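Local coordinates for UPF0130 protein PH1069 (Pyrococcus horikoshii, PDB 2IT2), which probably methylates N-4 of a demethylwyosine derivative in tRNA(Phe), with S-adenosyl-L-methionine as methyl donor, at residues Glu33-Lys41 against Lys185-Asn196; Leu99-Ile107 against Ile173-Phe184. All coordinates share one frame; numbering follows the deposited sequence.

Overall arrangement
Both contacts are built on the long C-terminal helix 167-194. Interaction 2 uses its middle part, Ile-173 to Phe-184, which lies along strand 98-112 of the antiparallel sheet. Interaction 1 follows directly with Lys-185 to Asn-196, where the short helix 36-43 packs on the last turns. Their centres are about 19 Å apart. They meet where Leu-188 CD1 touches Pro-106 CG. Along the chain, 33-41 comes first, then 99-107, then 173-184 and 185-196, so interaction 1 spans the longer separation and encloses interaction 2. One helix thus ties an early helix and a central strand together within the TYW3 methyltransferase fold.

Interaction 1 (Glu33-Lys41 against Lys185-Asn196); sequences EDIIPLLKK and KEKLKRLESKIN
Leu-38 and Ile-35 pack against Leu-188 at the apolar centre of this helix pair, and Leu-38 CD1 also meets Leu-191 CG. Helices 36-41 and 185-194 run nearly parallel, 28° apart, with axes 9.5 Å from each other. Leu-188 divides its two methyls between two partners. Its CD1 presses on Ile-35 CG2 at 3.5 Å, a tight fit, and its CD2 meets Leu-38 CD2 at 3.7 Å. Leu-38 CD1 reaches the backbone of Glu-192, 3.7 Å from that residue's CA. Leu-108 of strand 98-112 also touches Ile-35, Leu-38 and Leu-191.

Polar contacts lie at the two ends. Asp-34 OD2 forms a salt bridge with Lys-185 NZ at 3.1 Å, and the hydrogen bond in it is weak. The ammonium also bonds to the carbonyls of His-79, its strongest polar partner, and Ser-55. At the other end, Lys-41 NZ gives a weak hydrogen bond to Asn-196 OD1 at 3.1 Å. Bends at chi2 and chi4 of this lysine bring its end to Asn-196, whose side chain it crosses at about a right angle. An alanine here has no ammonium for Asn-196 OD1, and the Asn-196 amide is likely to be freer to turn.

Between these ends, the extended Glu-192 lays its carboxylate beside Pro-37, with OE1 3.4 Å from Pro-37 CB. An apolar centre is thus flanked by longer polar side chains that also contribute much of the contact. Their bonds across it are weak, but Lys-185 NZ is held by other carbonyls as well.

Interaction 2 (Leu99-Ile107 against Ile173-Phe184); sequences LWFLVRSPI and IVEIANDQMRRF
Strand 99-104 and helix 173-184 run almost parallel, at 16°, with axes 9.2 Å apart; Val-103 and Ala-177 bring their CA atoms within 6.4 Å. No hydrogen bond crosses the contact.

Phe-101 fills the space near the start of the helix segment. Its CG points opposite the backbone N (chi1 179°), which carries the ring out to the helix. Ile-173 CG2 sits over one face in a CH-pi contact, 3.7 Å from the ring centroid. Ala-177 CB meets the edge instead, 3.5 Å from Phe-101 CE1. This methyl also touches Val-103 CG2, so one small side chain serves two strand residues.

Phe-184 packs against Ser-105 and Pro-106, further along the chain. Ser-105 CA and Pro-106 CD share one face of its ring, both as CH-pi contacts; Pro-106 CD is 3.8 Å from the centroid. Gln-180 O lies over the opposite face. Val-103 CG1 comes to the ring edge, 3.8 Å from Phe-184 CE2.

Gln-180 extends toward Val-103, and its OE1 rests 3.4 Å from Val-103 CG1. The amide NE2 bonds to the carbonyl of Arg-152, whereas the buried OE1 has no polar partner in the model. Gln-180 also packs on Trp-100 of the second subunit. On the far side of the strand, Arg-104 forms a salt bridge with Asp-154.

The helix is thus held to the sheet by shape and CH-pi contacts. The buried, unpaired Gln-180 oxygen probably carries an energetic cost, which the surrounding packing is likely to offset.

Interaction 1 (Glu33-Lys41 against Lys185-Asn196)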
loop_
_atom_site.group_PDB
_atom_site.type_symbol
_atom_site.label_atom_id
_atom_site.label_comp_id
_atom_site.label_asym_id
_atom_site.label_seq_id
_atom_site.Cartn_x
_atom_site.Cartn_y
_atom_site.Cartn_z
ATOM N N GLU B 33 18.340 -11.706 7.096
ATOM C CA GLU B 33 19.746 -11.386 6.854
ATOM C C GLU B 33 20.017 -10.440 5.690
ATOM O O GLU B 33 20.981 -9.676 5.718
ATOM C CB GLU B 33 20.553 -12.664 6.640
ATOM C CG GLU B 33 20.046 -13.517 5.498
ATOM C CD GLU B 33 19.167 -14.646 5.981
ATOM O OE1 GLU B 33 18.220 -14.369 6.742
ATOM O OE2 GLU B 33 19.422 -15.810 5.607
ATOM N N ASP B 34 19.177 -10.505 4.665
ATOM C CA ASP B 34 19.322 -9.658 3.485
ATOM C C ASP B 34 19.463 -8.173 3.813
ATOM O O ASP B 34 20.264 -7.473 3.192
ATOM C CB ASP B 34 18.110 -9.844 2.566
ATOM C CG ASP B 34 18.299 -9.201 1.200
ATOM O OD1 ASP B 34 18.539 -7.975 1.122
ATOM O OD2 ASP B 34 18.205 -9.935 0.194
ATOM N N ILE B 35 18.687 -7.696 4.783
ATOM C CA ILE B 35 18.708 -6.284 5.147
ATOM C C ILE B 35 19.430 -5.938 6.435
ATOM O O ILE B 35 19.329 -4.807 6.911
ATOM C CB ILE B 35 17.286 -5.714 5.239
ATOM C CG1 ILE B 35 16.478 -6.481 6.292
ATOM C CG2 ILE B 35 16.634 -5.765 3.871
ATOM C CD1 ILE B 35 15.073 -5.953 6.500
ATOM N N ILE B 36 20.154 -6.887 7.007
ATOM C CA ILE B 36 20.875 -6.582 8.230
ATOM C C ILE B 36 21.837 -5.410 8.010
ATOM O O ILE B 36 21.906 -4.500 8.832
ATOM C CB ILE B 36 21.615 -7.828 8.749
ATOM C CG1 ILE B 36 20.579 -8.825 9.269
ATOM C CG2 ILE B 36 22.593 -7.464 9.863
ATOM C CD1 ILE B 36 21.181 -10.105 9.799
ATOM N N PRO B 37 22.591 -5.410 6.898
ATOM C CA PRO B 37 23.515 -4.290 6.671
ATOM C C PRO B 37 22.794 -2.938 6.617
ATOM O O PRO B 37 23.279 -1.951 7.162
ATOM C CB PRO B 37 24.157 -4.644 5.339
ATOM C CG PRO B 37 24.175 -6.146 5.379
ATOM C CD PRO B 37 22.809 -6.477 5.904
ATOM N N LEU B 38 21.639 -2.911 5.956
ATOM C CA LEU B 38 20.842 -1.691 5.825
ATOM C C LEU B 38 20.340 -1.221 7.183
ATOM O O LEU B 38 20.383 -0.032 7.482
ATOM C CB LEU B 38 19.652 -1.929 4.884
ATOM C CG LEU B 38 18.597 -0.827 4.755
ATOM C CD1 LEU B 38 19.225 0.471 4.252
ATOM C CD2 LEU B 38 17.515 -1.308 3.806
ATOM N N LEU B 39 19.869 -2.152 8.011
ATOM C CA LEU B 39 19.373 -1.769 9.329
ATOM C C LEU B 39 20.505 -1.206 10.175
ATOM O O LEU B 39 20.322 -0.214 10.879
ATOM C CB LEU B 39 18.743 -2.956 10.063
ATOM C CG LEU B 39 17.526 -3.579 9.381
ATOM C CD1 LEU B 39 17.071 -4.761 10.207
ATOM C CD2 LEU B 39 16.411 -2.573 9.236
ATOM N N LYS B 40 21.676 -1.830 10.118
ATOM C CA LYS B 40 22.784 -1.311 10.906
ATOM C C LYS B 40 23.180 0.068 10.413
ATOM O O LYS B 40 23.530 0.929 11.215
ATOM C CB LYS B 40 23.983 -2.247 10.852
ATOM C CG LYS B 40 23.706 -3.577 11.506
ATOM C CD LYS B 40 24.915 -4.478 11.402
ATOM C CE LYS B 40 24.683 -5.827 12.071
ATOM N NZ LYS B 40 25.871 -6.717 11.912
ATOM N N LYS B 41 23.116 0.283 9.099
ATOM C CA LYS B 41 23.469 1.580 8.531
ATOM C C LYS B 41 22.487 2.676 8.964
ATOM O O LYS B 41 22.900 3.785 9.304
ATOM C CB LYS B 41 23.504 1.512 6.998
ATOM C CG LYS B 41 24.366 2.598 6.352
ATOM C CD LYS B 41 25.829 2.413 6.720
ATOM C CE LYS B 41 26.722 3.441 6.051
ATOM N NZ LYS B 41 26.350 4.822 6.446
ATOM N N LYS B 185 15.338 -6.541 -3.901
ATOM C CA LYS B 185 16.701 -6.659 -3.388
ATOM C C LYS B 185 17.615 -5.571 -3.932
ATOM O O LYS B 185 18.492 -5.078 -3.223
ATOM C CB LYS B 185 17.293 -8.025 -3.729
ATOM C CG LYS B 185 16.475 -9.211 -3.252
ATOM C CD LYS B 185 16.170 -9.137 -1.769
ATOM C CE LYS B 185 15.475 -10.396 -1.292
ATOM N NZ LYS B 185 15.175 -10.358 0.165
ATOM N N GLU B 186 17.406 -5.213 -5.194
ATOM C CA GLU B 186 18.201 -4.171 -5.840
ATOM C C GLU B 186 17.920 -2.825 -5.192
ATOM O O GLU B 186 18.842 -2.056 -4.932
ATOM C CB GLU B 186 17.857 -4.072 -7.324
ATOM C CG GLU B 186 18.239 -5.267 -8.153
ATOM C CD GLU B 186 17.429 -5.329 -9.429
ATOM O OE1 GLU B 186 17.212 -4.264 -10.044
ATOM O OE2 GLU B 186 17.013 -6.437 -9.827
ATOM N N LYS B 187 16.642 -2.541 -4.948
ATOM C CA LYS B 187 16.236 -1.286 -4.326
ATOM C C LYS B 187 16.752 -1.166 -2.891
ATOM O O LYS B 187 17.112 -0.075 -2.443
ATOM C CB LYS B 187 14.709 -1.155 -4.355
ATOM C CG LYS B 187 14.158 -0.956 -5.758
ATOM C CD LYS B 187 12.653 -0.791 -5.759
ATOM C CE LYS B 187 12.167 -0.481 -7.167
ATOM N NZ LYS B 187 10.696 -0.309 -7.184
ATOM N N LEU B 188 16.790 -2.273 -2.158
ATOM C CA LEU B 188 17.287 -2.211 -0.790
ATOM C C LEU B 188 18.776 -1.877 -0.785
ATOM O O LEU B 188 19.239 -1.089 0.039
ATOM C CB LEU B 188 17.027 -3.536 -0.060
ATOM C CG LEU B 188 15.558 -3.832 0.290
ATOM C CD1 LEU B 188 15.393 -5.308 0.640
ATOM C CD2 LEU B 188 15.111 -2.941 1.446
ATOM N N LYS B 189 19.525 -2.467 -1.711
ATOM C CA LYS B 189 20.954 -2.188 -1.795
ATOM C C LYS B 189 21.173 -0.735 -2.219
ATOM O O LYS B 189 22.089 -0.074 -1.722
ATOM C CB LYS B 189 21.634 -3.135 -2.783
ATOM C CG LYS B 189 21.715 -4.564 -2.291
ATOM C CD LYS B 189 22.504 -5.419 -3.254
ATOM C CE LYS B 189 22.656 -6.824 -2.721
ATOM N NZ LYS B 189 21.346 -7.520 -2.616
ATOM N N ARG B 190 20.338 -0.231 -3.126
ATOM C CA ARG B 190 20.462 1.162 -3.566
ATOM C C ARG B 190 20.252 2.109 -2.378
ATOM O O ARG B 190 21.016 3.058 -2.180
ATOM C CB ARG B 190 19.444 1.475 -4.663
ATOM C CG ARG B 190 19.845 0.988 -6.042
ATOM C CD ARG B 190 18.678 1.107 -7.010
ATOM N NE ARG B 190 18.102 2.450 -7.065
ATOM C CZ ARG B 190 16.967 2.742 -7.698
ATOM N NH1 ARG B 190 16.294 1.785 -8.319
ATOM N NH2 ARG B 190 16.507 3.986 -7.716
ATOM N N LEU B 191 19.210 1.856 -1.592
ATOM C CA LEU B 191 18.910 2.673 -0.423
ATOM C C LEU B 191 20.071 2.666 0.578
ATOM O O LEU B 191 20.440 3.712 1.129
ATOM C CB LEU B 191 17.637 2.150 0.262
ATOM C CG LEU B 191 17.175 2.883 1.533
ATOM C CD1 LEU B 191 16.958 4.367 1.232
ATOM C CD2 LEU B 191 15.891 2.249 2.060
ATOM N N GLU B 192 20.640 1.481 0.815
ATOM C CA GLU B 192 21.750 1.336 1.753
ATOM C C GLU B 192 22.921 2.197 1.324
ATOM O O GLU B 192 23.577 2.819 2.156
ATOM C CB GLU B 192 22.217 -0.121 1.838
ATOM C CG GLU B 192 23.282 -0.373 2.913
ATOM C CD GLU B 192 23.719 -1.829 2.965
ATOM O OE1 GLU B 192 22.836 -2.711 2.940
ATOM O OE2 GLU B 192 24.938 -2.098 3.035
ATOM N N SER B 193 23.186 2.227 0.025
ATOM C CA SER B 193 24.292 3.021 -0.493
ATOM C C SER B 193 24.046 4.536 -0.436
ATOM O O SER B 193 25.000 5.317 -0.381
ATOM C CB SER B 193 24.592 2.617 -1.939
ATOM O OG SER B 193 23.604 3.117 -2.828
ATOM N N LYS B 194 22.782 4.958 -0.443
ATOM C CA LYS B 194 22.460 6.388 -0.444
ATOM C C LYS B 194 22.112 7.037 0.889
ATOM O O LYS B 194 22.147 8.262 1.002
ATOM C CB LYS B 194 21.323 6.661 -1.435
ATOM C CG LYS B 194 21.649 6.293 -2.879
ATOM C CD LYS B 194 22.911 7.007 -3.349
ATOM C CE LYS B 194 23.245 6.670 -4.791
ATOM N NZ LYS B 194 24.543 7.264 -5.212
ATOM N N ILE B 195 21.774 6.242 1.898
ATOM C CA ILE B 195 21.410 6.814 3.190
ATOM C C ILE B 195 22.508 7.679 3.803
ATOM O O ILE B 195 22.240 8.505 4.673
ATOM C CB ILE B 195 20.989 5.715 4.212
ATOM C CG1 ILE B 195 22.014 4.581 4.242
ATOM C CG2 ILE B 195 19.611 5.186 3.860
ATOM C CD1 ILE B 195 23.379 5.001 4.721
ATOM N N ASN B 196 23.739 7.486 3.338
ATOM C CA ASN B 196 24.878 8.245 3.839
ATOM C C ASN B 196 24.641 9.739 3.644
ATOM O O ASN B 196 25.191 10.566 4.368
ATOM C CB ASN B 196 26.162 7.839 3.101
ATOM C CG ASN B 196 26.486 6.363 3.250
ATOM O OD1 ASN B 196 27.494 5.993 3.856
ATOM N ND2 ASN B 196 25.628 5.510 2.700
#

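Interaction 2 (Leu99-Ile107 against Ile173-Phe184)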
loop_
_atom_site.group_PDB
_atom_site.type_symbol
_atom_site.label_atom_id
_atom_site.label_comp_id
_atom_site.label_asym_id
_atom_site.label_seq_id
_atom_site.Cartn_x
_atom_site.Cartn_y
_atom_site.Cartn_z
ATOM N N LEU B 99 -6.516 -20.694 -1.996
ATOM C CA LEU B 99 -5.068 -20.845 -2.049
ATOM C C LEU B 99 -4.519 -19.697 -2.910
ATOM O O LEU B 99 -4.909 -19.517 -4.062
ATOM C CB LEU B 99 -4.692 -22.212 -2.635
ATOM C CG LEU B 99 -3.185 -22.490 -2.719
ATOM C CD1 LEU B 99 -2.579 -22.527 -1.314
ATOM C CD2 LEU B 99 -2.938 -23.810 -3.458
ATOM N N TRP B 100 -3.637 -18.898 -2.325
ATOM C CA TRP B 100 -3.062 -17.752 -3.023
ATOM C C TRP B 100 -1.545 -17.771 -3.133
ATOM O O TRP B 100 -0.847 -18.272 -2.241
ATOM C CB TRP B 100 -3.447 -16.443 -2.313
ATOM C CG TRP B 100 -4.893 -16.053 -2.448
ATOM C CD1 TRP B 100 -5.937 -16.466 -1.661
ATOM C CD2 TRP B 100 -5.460 -15.220 -3.467
ATOM N NE1 TRP B 100 -7.119 -15.941 -2.134
ATOM C CE2 TRP B 100 -6.859 -15.179 -3.240
ATOM C CE3 TRP B 100 -4.926 -14.512 -4.550
ATOM C CZ2 TRP B 100 -7.728 -14.447 -4.060
ATOM C CZ3 TRP B 100 -5.791 -13.783 -5.364
ATOM C CH2 TRP B 100 -7.180 -13.764 -5.115
ATOM N N PHE B 101 -1.046 -17.240 -4.242
ATOM C CA PHE B 101 0.387 -17.092 -4.428
ATOM C C PHE B 101 0.540 -15.577 -4.272
ATOM O O PHE B 101 -0.051 -14.804 -5.036
ATOM C CB PHE B 101 0.813 -17.556 -5.828
ATOM C CG PHE B 101 2.294 -17.414 -6.088
ATOM C CD1 PHE B 101 2.831 -16.179 -6.455
ATOM C CD2 PHE B 101 3.146 -18.504 -5.945
ATOM C CE1 PHE B 101 4.195 -16.031 -6.669
ATOM C CE2 PHE B 101 4.519 -18.368 -6.154
ATOM C CZ PHE B 101 5.043 -17.133 -6.520
ATOM N N LEU B 102 1.312 -15.147 -3.280
ATOM C CA LEU B 102 1.477 -13.722 -3.017
ATOM C C LEU B 102 2.925 -13.249 -3.078
ATOM O O LEU B 102 3.852 -13.984 -2.721
ATOM C CB LEU B 102 0.934 -13.366 -1.617
ATOM C CG LEU B 102 -0.473 -13.850 -1.233
ATOM C CD1 LEU B 102 -0.758 -13.536 0.233
ATOM C CD2 LEU B 102 -1.507 -13.199 -2.132
ATOM N N VAL B 103 3.098 -12.025 -3.559
ATOM C CA VAL B 103 4.405 -11.378 -3.569
ATOM C C VAL B 103 4.181 -10.035 -2.870
ATOM O O VAL B 103 3.277 -9.281 -3.244
ATOM C CB VAL B 103 4.947 -11.125 -4.986
ATOM C CG1 VAL B 103 6.257 -10.356 -4.898
ATOM C CG2 VAL B 103 5.191 -12.436 -5.682
ATOM N N ARG B 104 4.990 -9.752 -1.851
ATOM C CA ARG B 104 4.879 -8.505 -1.092
ATOM C C ARG B 104 6.215 -7.790 -0.958
ATOM O O ARG B 104 7.258 -8.417 -0.778
ATOM C CB ARG B 104 4.312 -8.772 0.306
ATOM C CG ARG B 104 2.880 -9.262 0.293
ATOM C CD ARG B 104 1.933 -8.168 -0.175
ATOM N NE ARG B 104 0.533 -8.582 -0.112
ATOM C CZ ARG B 104 -0.098 -9.243 -1.076
ATOM N NH1 ARG B 104 0.547 -9.565 -2.186
ATOM N NH2 ARG B 104 -1.374 -9.588 -0.924
ATOM N N SER B 105 6.151 -6.464 -1.025
ATOM C CA SER B 105 7.330 -5.600 -0.927
ATOM C C SER B 105 7.954 -5.570 0.456
ATOM O O SER B 105 7.289 -5.865 1.452
ATOM C CB SER B 105 6.942 -4.165 -1.310
ATOM O OG SER B 105 7.874 -3.223 -0.784
ATOM N N PRO B 106 9.255 -5.240 0.530
ATOM C CA PRO B 106 9.893 -5.171 1.844
ATOM C C PRO B 106 9.214 -3.976 2.533
ATOM O O PRO B 106 8.680 -3.079 1.860
ATOM C CB PRO B 106 11.363 -4.860 1.515
ATOM C CG PRO B 106 11.559 -5.419 0.160
ATOM C CD PRO B 106 10.249 -5.110 -0.550
ATOM N N ILE B 107 9.227 -3.979 3.861
ATOM C CA ILE B 107 8.657 -2.886 4.637
ATOM C C ILE B 107 9.637 -2.533 5.749
ATOM O O ILE B 107 10.028 -3.390 6.541
ATOM C CB ILE B 107 7.316 -3.268 5.298
ATOM C CG1 ILE B 107 6.286 -3.657 4.237
ATOM C CG2 ILE B 107 6.819 -2.095 6.144
ATOM C CD1 ILE B 107 4.947 -4.067 4.808
ATOM N N ILE B 173 4.140 -17.505 -13.395
ATOM C CA ILE B 173 3.936 -16.782 -12.140
ATOM C C ILE B 173 5.234 -16.734 -11.331
ATOM O O ILE B 173 5.589 -15.686 -10.768
ATOM C CB ILE B 173 2.832 -17.463 -11.292
ATOM C CG1 ILE B 173 1.488 -17.324 -12.005
ATOM C CG2 ILE B 173 2.795 -16.880 -9.879
ATOM C CD1 ILE B 173 0.392 -18.206 -11.424
ATOM N N VAL B 174 5.937 -17.861 -11.260
ATOM C CA VAL B 174 7.196 -17.910 -10.517
ATOM C C VAL B 174 8.251 -17.005 -11.151
ATOM O O VAL B 174 9.030 -16.367 -10.439
ATOM C CB VAL B 174 7.733 -19.357 -10.431
ATOM C CG1 VAL B 174 9.197 -19.372 -9.989
ATOM C CG2 VAL B 174 6.904 -20.143 -9.444
ATOM N N GLU B 175 8.267 -16.941 -12.480
ATOM C CA GLU B 175 9.210 -16.094 -13.206
ATOM C C GLU B 175 9.006 -14.629 -12.824
ATOM O O GLU B 175 9.958 -13.934 -12.473
ATOM C CB GLU B 175 8.988 -16.259 -14.706
ATOM C CG GLU B 175 9.971 -15.561 -15.611
ATOM C CD GLU B 175 9.519 -15.633 -17.060
ATOM O OE1 GLU B 175 8.970 -16.683 -17.463
ATOM O OE2 GLU B 175 9.714 -14.644 -17.799
ATOM N N ILE B 176 7.767 -14.158 -12.905
ATOM C CA ILE B 176 7.463 -12.771 -12.562
ATOM C C ILE B 176 7.751 -12.529 -11.085
ATOM O O ILE B 176 8.318 -11.504 -10.715
ATOM C CB ILE B 176 5.983 -12.443 -12.875
ATOM C CG1 ILE B 176 5.747 -12.571 -14.383
ATOM C CG2 ILE B 176 5.624 -11.036 -12.382
ATOM C CD1 ILE B 176 6.477 -11.531 -15.215
ATOM N N ALA B 177 7.365 -13.478 -10.238
ATOM C CA ALA B 177 7.590 -13.334 -8.806
ATOM C C ALA B 177 9.062 -13.148 -8.512
ATOM O O ALA B 177 9.429 -12.300 -7.701
ATOM C CB ALA B 177 7.074 -14.549 -8.062
ATOM N N ASN B 178 9.903 -13.947 -9.162
ATOM C CA ASN B 178 11.342 -13.851 -8.954
ATOM C C ASN B 178 11.889 -12.537 -9.506
ATOM O O ASN B 178 12.864 -12.019 -8.975
ATOM C CB ASN B 178 12.079 -15.046 -9.583
ATOM C CG ASN B 178 11.905 -16.330 -8.774
ATOM O OD1 ASN B 178 11.654 -16.292 -7.567
ATOM N ND2 ASN B 178 12.058 -17.473 -9.435
ATOM N N ASP B 179 11.272 -12.006 -10.561
ATOM C CA ASP B 179 11.702 -10.724 -11.122
ATOM C C ASP B 179 11.401 -9.628 -10.117
ATOM O O ASP B 179 12.213 -8.734 -9.906
ATOM C CB ASP B 179 10.963 -10.411 -12.420
ATOM C CG ASP B 179 11.381 -11.306 -13.549
ATOM O OD1 ASP B 179 12.514 -11.828 -13.501
ATOM O OD2 ASP B 179 10.582 -11.478 -14.489
ATOM N N GLN B 180 10.231 -9.698 -9.493
ATOM C CA GLN B 180 9.850 -8.697 -8.508
ATOM C C GLN B 180 10.777 -8.780 -7.297
ATOM O O GLN B 180 11.249 -7.759 -6.799
ATOM C CB GLN B 180 8.381 -8.885 -8.099
ATOM C CG GLN B 180 7.389 -8.612 -9.230
ATOM C CD GLN B 180 5.947 -8.873 -8.830
ATOM O OE1 GLN B 180 5.645 -9.885 -8.196
ATOM N NE2 GLN B 180 5.047 -7.973 -9.213
HETATM N N MSE B 181 11.065 -9.990 -6.834
HETATM C CA MSE B 181 11.954 -10.142 -5.696
HETATM C C MSE B 181 13.334 -9.569 -6.007
HETATM O O MSE B 181 13.957 -8.935 -5.151
HETATM C CB MSE B 181 12.080 -11.618 -5.324
HETATM C CG MSE B 181 13.014 -11.890 -4.159
HETATM SE SE MSE B 181 12.317 -11.110 -2.549
HETATM C CE MSE B 181 10.471 -11.573 -2.914
ATOM N N ARG B 182 13.799 -9.775 -7.236
ATOM C CA ARG B 182 15.108 -9.274 -7.628
ATOM C C ARG B 182 15.107 -7.753 -7.544
ATOM O O ARG B 182 16.082 -7.152 -7.085
ATOM C CB ARG B 182 15.455 -9.721 -9.047
ATOM C CG ARG B 182 16.892 -9.418 -9.430
ATOM C CD ARG B 182 17.120 -9.587 -10.925
ATOM N NE ARG B 182 16.987 -10.971 -11.359
ATOM C CZ ARG B 182 17.456 -11.433 -12.514
ATOM N NH1 ARG B 182 18.092 -10.617 -13.346
ATOM N NH2 ARG B 182 17.295 -12.707 -12.842
ATOM N N ARG B 183 14.014 -7.132 -7.976
ATOM C CA ARG B 183 13.887 -5.673 -7.929
ATOM C C ARG B 183 13.887 -5.169 -6.484
ATOM O O ARG B 183 14.505 -4.153 -6.181
ATOM C CB ARG B 183 12.604 -5.223 -8.633
ATOM C CG ARG B 183 12.630 -5.411 -10.134
ATOM C CD ARG B 183 11.293 -5.034 -10.757
ATOM N NE ARG B 183 10.931 -3.642 -10.488
ATOM C CZ ARG B 183 9.789 -3.080 -10.871
ATOM N NH1 ARG B 183 8.891 -3.787 -11.545
ATOM N NH2 ARG B 183 9.544 -1.808 -10.581
ATOM N N PHE B 184 13.204 -5.881 -5.593
ATOM C CA PHE B 184 13.175 -5.479 -4.189
ATOM C C PHE B 184 14.590 -5.477 -3.622
ATOM O O PHE B 184 15.001 -4.532 -2.940
ATOM C CB PHE B 184 12.333 -6.449 -3.357
ATOM C CG PHE B 184 10.874 -6.468 -3.714
ATOM C CD1 PHE B 184 10.219 -5.314 -4.128
ATOM C CD2 PHE B 184 10.136 -7.645 -3.587
ATOM C CE1 PHE B 184 8.847 -5.326 -4.400
ATOM C CE2 PHE B 184 8.768 -7.662 -3.857
ATOM C CZ PHE B 184 8.128 -6.507 -4.265
#